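Local coordinates for Serine/threonine-protein kinase Tel1 (Chaetomium thermophilum, PDB 6SKY) that probably phosphorylates serine and threonine residues followed by glutamine, using ATP, to start checkpoint signalling when DNA is damaged, at residues L1484-L1488 with A1508-H1512; C1589-I1594 with G1626-W1632; L1637-A1642 with L2084-A2088. All coordinates share one frame. Residues are numbered along the deposited sequence.

Followed from the N terminus, the three contacts lie in series, none nested in or crossing another. Interaction 1 closes first, bringing helix 1502-1521 back against the end of helix 1470-1487 across a linker that is mostly unmodelled. Interaction 2 comes next: the loop after helix 1578-1588 folds over the start of helix 1627-1644, closing a loop that includes helix 1606-1619. The same helix 1627-1644 then serves interaction 3, whose 441-residue loop brings in helix 2077-2097 of the FAT domain. Interactions 2 and 3, centres 18 Å apart, thus share helix 1627-1644, which meets the preceding loop at its start and helix 2077-2097 farther along; interaction 1 lies 25 Å from interaction 2, centre to centre, farther out.

Interaction 1 of 3, residues L1484-L1488 with A1508-H1512; sequences LRVFL and AQEFH
Segment 1508-1512 is helical throughout, with His-1512 N bonded to Ala-1508 O at 2.9 Å; 1484-1487 belong to helix 1470-1487, and Leu-1488 N still reaches Leu-1484 O at 2.8 Å. The CA atoms of Leu-1484 and His-1512 lie 7.4 Å apart, those of Leu-1488 and Gln-1509 7.6 Å. Ala-1508 comes first along the second segment. Its small methyl lets larger groups close in: CB lies 3.7 Å from Leu-1488 CD2 and 3.9 Å from Phe-1487 CE2, at the edge of that ring. Gln-1509, at the exposed margin, lends only the aliphatic part of its chain, CG lying 3.9 Å from Leu-1488 CD1. This is apolar packing between consecutive helices of an alpha solenoid, and the linker, 1489-1500, is not modelled, probably because it is flexible. One turn on from Ala-1508, Phe-1511 (chi1 t) offers its ring edge to Leu-1484 (m, t), CD1 to CD1 3.6 Å, while its ring also touches Leu-1452 of helix 1448-1461. His-1512 (chi1 t) lies against both leucines, ND1 being 4.2 Å from Leu-1484 CB and 4.3 Å from Leu-1488 CD1. Its CE1 lies over a face of the Arg-1485 guanidinium, 3.6 Å from NH2; both polar groups, through His-1512 NE2 and Arg-1485 NH2, are hydrogen-bonded to the carbonyl of Ala-1544.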
loop_
_atom_site.group_PDB
_atom_site.type_symbol
_atom_site.label_atom_id
_atom_site.label_comp_id
_atom_site.label_asym_id
_atom_site.label_seq_id
_atom_site.Cartn_x
_atom_site.Cartn_y
_atom_site.Cartn_z
ATOM N N LEU A 1484 -52.719 -48.398 -12.758
ATOM C CA LEU A 1484 -53.351 -49.547 -12.118
ATOM C C LEU A 1484 -53.115 -49.530 -10.616
ATOM O O LEU A 1484 -54.057 -49.677 -9.830
ATOM C CB LEU A 1484 -52.833 -50.846 -12.727
ATOM C CG LEU A 1484 -53.422 -51.173 -14.094
ATOM C CD1 LEU A 1484 -52.838 -52.462 -14.630
ATOM C CD2 LEU A 1484 -54.932 -51.251 -14.005
ATOM N N ARG A 1485 -51.860 -49.344 -10.194
ATOM C CA ARG A 1485 -51.559 -49.291 -8.771
ATOM C C ARG A 1485 -52.357 -48.202 -8.072
ATOM O O ARG A 1485 -52.723 -48.359 -6.903
ATOM C CB ARG A 1485 -50.064 -49.075 -8.556
ATOM C CG ARG A 1485 -49.651 -49.083 -7.102
ATOM C CD ARG A 1485 -49.993 -50.407 -6.446
ATOM N NE ARG A 1485 -49.098 -51.475 -6.873
ATOM C CZ ARG A 1485 -49.295 -52.761 -6.608
ATOM N NH1 ARG A 1485 -50.364 -53.140 -5.925
ATOM N NH2 ARG A 1485 -48.428 -53.668 -7.030
ATOM N N VAL A 1486 -52.641 -47.098 -8.762
ATOM C CA VAL A 1486 -53.530 -46.098 -8.178
ATOM C C VAL A 1486 -54.970 -46.598 -8.187
ATOM O O VAL A 1486 -55.734 -46.348 -7.249
ATOM C CB VAL A 1486 -53.391 -44.753 -8.914
ATOM C CG1 VAL A 1486 -54.419 -43.760 -8.412
ATOM C CG2 VAL A 1486 -52.001 -44.195 -8.726
ATOM N N PHE A 1487 -55.358 -47.326 -9.235
ATOM C CA PHE A 1487 -56.732 -47.799 -9.358
ATOM C C PHE A 1487 -57.055 -48.888 -8.344
ATOM O O PHE A 1487 -58.211 -49.028 -7.933
ATOM C CB PHE A 1487 -56.973 -48.305 -10.780
ATOM C CG PHE A 1487 -58.326 -48.919 -10.994
ATOM C CD1 PHE A 1487 -59.473 -48.159 -10.890
ATOM C CD2 PHE A 1487 -58.444 -50.254 -11.332
ATOM C CE1 PHE A 1487 -60.710 -48.722 -11.099
ATOM C CE2 PHE A 1487 -59.683 -50.824 -11.541
ATOM C CZ PHE A 1487 -60.815 -50.057 -11.425
ATOM N N LEU A 1488 -56.060 -49.663 -7.934
ATOM C CA LEU A 1488 -56.277 -50.735 -6.980
ATOM C C LEU A 1488 -56.235 -50.217 -5.550
ATOM O O LEU A 1488 -56.396 -49.024 -5.306
ATOM C CB LEU A 1488 -55.232 -51.828 -7.175
ATOM C CG LEU A 1488 -55.177 -52.409 -8.583
ATOM C CD1 LEU A 1488 -54.148 -53.510 -8.671
ATOM C CD2 LEU A 1488 -56.539 -52.919 -8.980
ATOM N N ALA A 1508 -58.645 -56.502 -12.698
ATOM C CA ALA A 1508 -57.506 -55.598 -12.795
ATOM C C ALA A 1508 -56.265 -56.199 -12.149
ATOM O O ALA A 1508 -55.157 -56.056 -12.673
ATOM C CB ALA A 1508 -57.850 -54.255 -12.156
ATOM N N GLN A 1509 -56.429 -56.882 -11.014
ATOM C CA GLN A 1509 -55.279 -57.488 -10.349
ATOM C C GLN A 1509 -54.698 -58.628 -11.171
ATOM O O GLN A 1509 -53.472 -58.767 -11.274
ATOM C CB GLN A 1509 -55.672 -57.986 -8.962
ATOM C CG GLN A 1509 -56.015 -56.896 -7.974
ATOM C CD GLN A 1509 -56.630 -57.447 -6.706
ATOM O OE1 GLN A 1509 -56.796 -58.656 -6.562
ATOM N NE2 GLN A 1509 -56.977 -56.562 -5.781
ATOM N N GLU A 1510 -55.558 -59.463 -11.754
ATOM C CA GLU A 1510 -55.065 -60.547 -12.596
ATOM C C GLU A 1510 -54.358 -60.002 -13.827
ATOM O O GLU A 1510 -53.329 -60.543 -14.253
ATOM C CB GLU A 1510 -56.211 -61.470 -12.999
ATOM C CG GLU A 1510 -56.761 -62.297 -11.857
ATOM C CD GLU A 1510 -57.691 -63.397 -12.333
ATOM O OE1 GLU A 1510 -58.333 -63.221 -13.388
ATOM O OE2 GLU A 1510 -57.771 -64.443 -11.656
ATOM N N PHE A 1511 -54.888 -58.923 -14.411
ATOM C CA PHE A 1511 -54.200 -58.295 -15.532
ATOM C C PHE A 1511 -52.857 -57.727 -15.101
ATOM O O PHE A 1511 -51.873 -57.828 -15.835
ATOM C CB PHE A 1511 -55.052 -57.191 -16.146
ATOM C CG PHE A 1511 -54.312 -56.377 -17.161
ATOM C CD1 PHE A 1511 -53.990 -55.060 -16.914
ATOM C CD2 PHE A 1511 -53.894 -56.949 -18.347
ATOM C CE1 PHE A 1511 -53.294 -54.327 -17.841
ATOM C CE2 PHE A 1511 -53.197 -56.220 -19.273
ATOM C CZ PHE A 1511 -52.895 -54.909 -19.020
ATOM N N HIS A 1512 -52.807 -57.107 -13.923
ATOM C CA HIS A 1512 -51.553 -56.579 -13.398
ATOM C C HIS A 1512 -50.517 -57.684 -13.254
ATOM O O HIS A 1512 -49.356 -57.514 -13.646
ATOM C CB HIS A 1512 -51.831 -55.891 -12.061
ATOM C CG HIS A 1512 -50.628 -55.274 -11.417
ATOM N ND1 HIS A 1512 -50.587 -53.947 -11.050
ATOM C CD2 HIS A 1512 -49.443 -55.805 -11.037
ATOM C CE1 HIS A 1512 -49.420 -53.682 -10.493
ATOM N NE2 HIS A 1512 -48.708 -54.793 -10.474
#

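Interaction 2 of 3, residues C1589-I1594 with G1626-W1632; sequences CGVFNI and GGEYLAW
Phe-1592 is the apolar centre, its side chain (chi1 t) directed from an extended, irregular loop onto the first turns of a helix. Tyr-1629 (t) turns its ring edge to the face of Phe-1592 in a T-shaped pair, centroids 5.3 Å apart and planes at 82°. Trp-1632 (t), three residues on, completes the aromatic cluster, its CB 3.9 Å from Phe-1592 CE2. Leu-1562 of helix 1557-1569 packs against Phe-1592 and Trp-1632. Cys-1589 (m) is compact enough to lie over the face of Tyr-1629: its SG is 3.8 Å from the ring centroid, a sulfur-aromatic contact, and its CB makes a CH-pi contact at 3.9 Å. On the other flank Ile-1594 (t, t) extends CD1 to 4.2 Å from Ala-1631 CB and 4.3 Å from Trp-1632 CB, the small alanine admitting the long branch.

Outward, Glu-1628 (m) packs its aliphatic part along the loop, CB to CB 3.9 Å with Phe-1592 and CG to CG2 3.9 Å with Ile-1594; its carboxylate lies at the exposed margin, OE1 being 3.3 Å from Phe-1592 O, two acceptors that do not bond. At the helix start the CA atoms of Gly-1590 and Gly-1626 come within 5.1 Å, and those of Phe-1592 and Glu-1628 within 5.5 Å. A side chain on Gly-1626 would clash with Gly-1590 O, hence glycine; its N donates an almost straight hydrogen bond, 3.1 Å, to Cys-1589 O. With Gly-1626 as N-cap of helix 1627-1644, the arrangement is an inter-helix loop packed over a helix N terminus within an alpha solenoid.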
loop_
_atom_site.group_PDB
_atom_site.type_symbol
_atom_site.label_atom_id
_atom_site.label_comp_id
_atom_site.label_asym_id
_atom_site.label_seq_id
_atom_site.Cartn_x
_atom_site.Cartn_y
_atom_site.Cartn_z
ATOM N N CYS A 1589 -44.283 -38.167 -6.871
ATOM C CA CYS A 1589 -43.994 -36.904 -6.209
ATOM C C CYS A 1589 -45.239 -36.116 -5.842
ATOM O O CYS A 1589 -45.111 -34.995 -5.345
ATOM C CB CYS A 1589 -43.103 -36.056 -7.110
ATOM S SG CYS A 1589 -41.810 -37.007 -7.922
ATOM N N GLY A 1590 -46.433 -36.657 -6.083
ATOM C CA GLY A 1590 -47.640 -35.936 -5.720
ATOM C C GLY A 1590 -47.831 -35.858 -4.220
ATOM O O GLY A 1590 -48.201 -34.809 -3.686
ATOM N N VAL A 1591 -47.598 -36.967 -3.526
ATOM C CA VAL A 1591 -47.536 -37.018 -2.073
ATOM C C VAL A 1591 -46.235 -37.725 -1.737
ATOM O O VAL A 1591 -46.062 -38.905 -2.064
ATOM C CB VAL A 1591 -48.740 -37.743 -1.458
ATOM C CG1 VAL A 1591 -48.382 -38.340 -0.106
ATOM C CG2 VAL A 1591 -49.893 -36.784 -1.304
ATOM N N PHE A 1592 -45.310 -37.006 -1.119
ATOM C CA PHE A 1592 -43.944 -37.471 -0.948
ATOM C C PHE A 1592 -43.654 -37.708 0.527
ATOM O O PHE A 1592 -44.472 -37.428 1.404
ATOM C CB PHE A 1592 -42.962 -36.458 -1.548
ATOM C CG PHE A 1592 -41.653 -37.051 -1.974
ATOM C CD1 PHE A 1592 -41.574 -37.841 -3.091
ATOM C CD2 PHE A 1592 -40.500 -36.794 -1.268
ATOM C CE1 PHE A 1592 -40.375 -38.377 -3.482
ATOM C CE2 PHE A 1592 -39.308 -37.329 -1.658
ATOM C CZ PHE A 1592 -39.245 -38.115 -2.767
ATOM N N ASN A 1593 -42.467 -38.242 0.792
ATOM C CA ASN A 1593 -42.042 -38.523 2.157
ATOM C C ASN A 1593 -40.527 -38.352 2.200
ATOM O O ASN A 1593 -39.788 -39.273 1.848
ATOM C CB ASN A 1593 -42.463 -39.922 2.576
ATOM C CG ASN A 1593 -41.967 -40.292 3.950
ATOM O OD1 ASN A 1593 -42.653 -40.076 4.946
ATOM N ND2 ASN A 1593 -40.773 -40.863 4.015
ATOM N N ILE A 1594 -40.077 -37.182 2.628
ATOM C CA ILE A 1594 -38.641 -36.900 2.674
ATOM C C ILE A 1594 -38.064 -37.496 3.955
ATOM O O ILE A 1594 -38.634 -37.285 5.035
ATOM C CB ILE A 1594 -38.388 -35.397 2.591
ATOM C CG1 ILE A 1594 -36.919 -35.073 2.829
ATOM C CG2 ILE A 1594 -39.262 -34.641 3.566
ATOM C CD1 ILE A 1594 -36.630 -33.592 2.818
ATOM N N GLY A 1626 -45.783 -32.053 -4.615
ATOM C CA GLY A 1626 -46.070 -31.739 -3.236
ATOM C C GLY A 1626 -45.020 -30.835 -2.628
ATOM O O GLY A 1626 -44.057 -30.410 -3.262
ATOM N N GLY A 1627 -45.222 -30.534 -1.354
ATOM C CA GLY A 1627 -44.279 -29.714 -0.631
ATOM C C GLY A 1627 -43.071 -30.503 -0.187
ATOM O O GLY A 1627 -41.949 -29.993 -0.193
ATOM N N GLU A 1628 -43.280 -31.755 0.202
ATOM C CA GLU A 1628 -42.152 -32.561 0.636
ATOM C C GLU A 1628 -41.244 -32.921 -0.526
ATOM O O GLU A 1628 -40.030 -33.053 -0.341
ATOM C CB GLU A 1628 -42.649 -33.804 1.360
ATOM C CG GLU A 1628 -42.912 -33.549 2.830
ATOM C CD GLU A 1628 -43.657 -34.675 3.513
ATOM O OE1 GLU A 1628 -44.881 -34.805 3.290
ATOM O OE2 GLU A 1628 -43.022 -35.432 4.277
ATOM N N TYR A 1629 -41.786 -33.030 -1.736
ATOM C CA TYR A 1629 -40.902 -33.246 -2.872
ATOM C C TYR A 1629 -40.065 -32.010 -3.157
ATOM O O TYR A 1629 -38.891 -32.127 -3.510
ATOM C CB TYR A 1629 -41.679 -33.643 -4.116
ATOM C CG TYR A 1629 -40.746 -33.899 -5.263
ATOM C CD1 TYR A 1629 -40.049 -35.084 -5.355
ATOM C CD2 TYR A 1629 -40.532 -32.941 -6.232
ATOM C CE1 TYR A 1629 -39.181 -35.309 -6.381
ATOM C CE2 TYR A 1629 -39.665 -33.160 -7.260
ATOM C CZ TYR A 1629 -38.995 -34.346 -7.332
ATOM O OH TYR A 1629 -38.127 -34.566 -8.368
ATOM N N LEU A 1630 -40.646 -30.819 -3.023
ATOM C CA LEU A 1630 -39.859 -29.608 -3.214
ATOM C C LEU A 1630 -38.811 -29.445 -2.129
ATOM O O LEU A 1630 -37.718 -28.952 -2.405
ATOM C CB LEU A 1630 -40.760 -28.383 -3.255
ATOM C CG LEU A 1630 -41.559 -28.216 -4.536
ATOM C CD1 LEU A 1630 -42.063 -26.811 -4.632
ATOM C CD2 LEU A 1630 -40.715 -28.549 -5.725
ATOM N N ALA A 1631 -39.106 -29.863 -0.902
ATOM C CA ALA A 1631 -38.080 -29.844 0.132
ATOM C C ALA A 1631 -36.950 -30.805 -0.197
ATOM O O ALA A 1631 -35.776 -30.476 -0.014
ATOM C CB ALA A 1631 -38.687 -30.181 1.487
ATOM N N TRP A 1632 -37.279 -31.997 -0.692
ATOM C CA TRP A 1632 -36.238 -32.947 -1.072
ATOM C C TRP A 1632 -35.405 -32.425 -2.241
ATOM O O TRP A 1632 -34.176 -32.569 -2.255
ATOM C CB TRP A 1632 -36.877 -34.291 -1.406
ATOM C CG TRP A 1632 -35.922 -35.325 -1.858
ATOM C CD1 TRP A 1632 -35.155 -36.126 -1.077
ATOM C CD2 TRP A 1632 -35.633 -35.685 -3.206
ATOM N NE1 TRP A 1632 -34.395 -36.954 -1.854
ATOM C CE2 TRP A 1632 -34.674 -36.702 -3.169
ATOM C CE3 TRP A 1632 -36.087 -35.238 -4.441
ATOM C CZ2 TRP A 1632 -34.166 -37.278 -4.314
ATOM C CZ3 TRP A 1632 -35.581 -35.807 -5.569
ATOM C CH2 TRP A 1632 -34.631 -36.816 -5.504
#

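Interaction 3 of 3, residues L1637-A1642 with L2084-A2088; sequences LGRSFA and LGALA
Both segments are regular helix, with internal i to i+4 bonds such as Ala-1642 N to Gly-1638 O at 2.9 Å and Ala-2088 N to Leu-2084 O at 3.0 Å. Their axes approach to 7.7 Å and cross almost at right angles, at -99°, so contact is confined to a short patch. The crossing point is marked by Gly-1638 and Ala-2088, whose CA atoms lie 4.1 Å apart. Such close backbones depend on small residues: a CB on Gly-1638 would clash with Leu-2087 O, whereas the bare CA sits 3.8 Å from Leu-2087 CB, and Gly-1638 O is 3.7 Å from Ala-2088 CA. Ala-1642, one turn beyond the glycine, continues the small surface, its CB 3.8 Å from Ala-2088 CB. This is a buried helix crossing in the alpha-helical solenoid, joining helix 1627-1644 to helix 2077-2097 of the FAT domain, with 441 residues between the two segments. Larger side chains fill the angles left by the crossing. Phe-1641 (chi1 t) lays a ring face on Leu-2084, whose CB stands 3.9 Å from the ring centroid in a CH-pi contact, and turns its edge to Ala-2088, CD1 to CB 4.1 Å; Phe-1641 CE1 also comes within 3.9 Å of Gly-2085 N. The ring also meets Ile-2130 of helix 2124-2143. Leu-1637 (m, t) packs its CB 4.1 Å from CD1 of Leu-2087 (m, t), a residue that also touches Leu-2063 of helix 2052-2070. Directed away from the crossing, Arg-1639 forms a salt bridge with Asp-2095, farther along helix 2077-2097.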
loop_
_atom_site.group_PDB
_atom_site.type_symbol
_atom_site.label_atom_id
_atom_site.label_comp_id
_atom_site.label_asym_id
_atom_site.label_seq_id
_atom_site.Cartn_x
_atom_site.Cartn_y
_atom_site.Cartn_z
ATOM N N LEU A 1637 -30.406 -29.932 -4.440
ATOM C CA LEU A 1637 -29.767 -28.789 -5.087
ATOM C C LEU A 1637 -28.802 -28.082 -4.150
ATOM O O LEU A 1637 -27.742 -27.614 -4.577
ATOM C CB LEU A 1637 -30.818 -27.804 -5.576
ATOM C CG LEU A 1637 -31.678 -28.178 -6.768
ATOM C CD1 LEU A 1637 -32.690 -27.090 -6.989
ATOM C CD2 LEU A 1637 -30.819 -28.346 -7.982
ATOM N N GLY A 1638 -29.153 -27.980 -2.870
ATOM C CA GLY A 1638 -28.269 -27.340 -1.921
ATOM C C GLY A 1638 -27.009 -28.135 -1.684
ATOM O O GLY A 1638 -25.927 -27.566 -1.570
ATOM N N ARG A 1639 -27.123 -29.458 -1.620
ATOM C CA ARG A 1639 -25.929 -30.278 -1.477
ATOM C C ARG A 1639 -25.055 -30.202 -2.722
ATOM O O ARG A 1639 -23.826 -30.159 -2.623
ATOM C CB ARG A 1639 -26.328 -31.711 -1.175
ATOM C CG ARG A 1639 -25.202 -32.568 -0.706
ATOM C CD ARG A 1639 -25.709 -33.931 -0.338
ATOM N NE ARG A 1639 -26.851 -33.850 0.562
ATOM C CZ ARG A 1639 -26.751 -33.825 1.884
ATOM N NH1 ARG A 1639 -25.560 -33.877 2.458
ATOM N NH2 ARG A 1639 -27.837 -33.747 2.631
ATOM N N SER A 1640 -25.666 -30.143 -3.902
ATOM C CA SER A 1640 -24.889 -30.001 -5.126
ATOM C C SER A 1640 -24.143 -28.672 -5.175
ATOM O O SER A 1640 -22.987 -28.618 -5.606
ATOM C CB SER A 1640 -25.806 -30.141 -6.332
ATOM O OG SER A 1640 -25.184 -29.647 -7.497
ATOM N N PHE A 1641 -24.787 -27.586 -4.750
ATOM C CA PHE A 1641 -24.120 -26.287 -4.781
ATOM C C PHE A 1641 -23.062 -26.183 -3.694
ATOM O O PHE A 1641 -22.003 -25.589 -3.908
ATOM C CB PHE A 1641 -25.143 -25.169 -4.637
ATOM C CG PHE A 1641 -24.568 -23.798 -4.766
ATOM C CD1 PHE A 1641 -24.230 -23.068 -3.656
ATOM C CD2 PHE A 1641 -24.380 -23.231 -6.000
ATOM C CE1 PHE A 1641 -23.715 -21.812 -3.779
ATOM C CE2 PHE A 1641 -23.867 -21.974 -6.119
ATOM C CZ PHE A 1641 -23.537 -21.268 -5.011
ATOM N N ALA A 1642 -23.318 -26.751 -2.522
ATOM C CA ALA A 1642 -22.311 -26.752 -1.479
ATOM C C ALA A 1642 -21.130 -27.634 -1.827
ATOM O O ALA A 1642 -20.047 -27.433 -1.278
ATOM C CB ALA A 1642 -22.917 -27.212 -0.160
ATOM N N LEU A 2084 -29.275 -19.979 -4.140
ATOM C CA LEU A 2084 -28.598 -21.270 -4.093
ATOM C C LEU A 2084 -27.723 -21.398 -2.851
ATOM O O LEU A 2084 -27.616 -22.478 -2.261
ATOM C CB LEU A 2084 -27.781 -21.473 -5.359
ATOM C CG LEU A 2084 -28.606 -21.862 -6.572
ATOM C CD1 LEU A 2084 -27.774 -21.761 -7.807
ATOM C CD2 LEU A 2084 -29.108 -23.260 -6.394
ATOM N N GLY A 2085 -27.101 -20.303 -2.425
ATOM C CA GLY A 2085 -26.339 -20.337 -1.193
ATOM C C GLY A 2085 -27.199 -20.490 0.039
ATOM O O GLY A 2085 -26.780 -21.110 1.015
ATOM N N ALA A 2086 -28.404 -19.920 0.024
ATOM C CA ALA A 2086 -29.361 -20.184 1.094
ATOM C C ALA A 2086 -29.715 -21.663 1.166
ATOM O O ALA A 2086 -29.815 -22.233 2.256
ATOM C CB ALA A 2086 -30.620 -19.351 0.889
ATOM N N LEU A 2087 -29.927 -22.294 0.015
ATOM C CA LEU A 2087 -30.162 -23.734 -0.003
ATOM C C LEU A 2087 -28.992 -24.499 0.596
ATOM O O LEU A 2087 -29.190 -25.446 1.363
ATOM C CB LEU A 2087 -30.420 -24.211 -1.426
ATOM C CG LEU A 2087 -31.771 -23.955 -2.071
ATOM C CD1 LEU A 2087 -31.735 -24.454 -3.476
ATOM C CD2 LEU A 2087 -32.835 -24.653 -1.301
ATOM N N ALA A 2088 -27.765 -24.110 0.249
ATOM C CA ALA A 2088 -26.590 -24.797 0.782
ATOM C C ALA A 2088 -26.467 -24.625 2.293
ATOM O O ALA A 2088 -26.120 -25.572 3.011
ATOM C CB ALA A 2088 -25.336 -24.294 0.084
#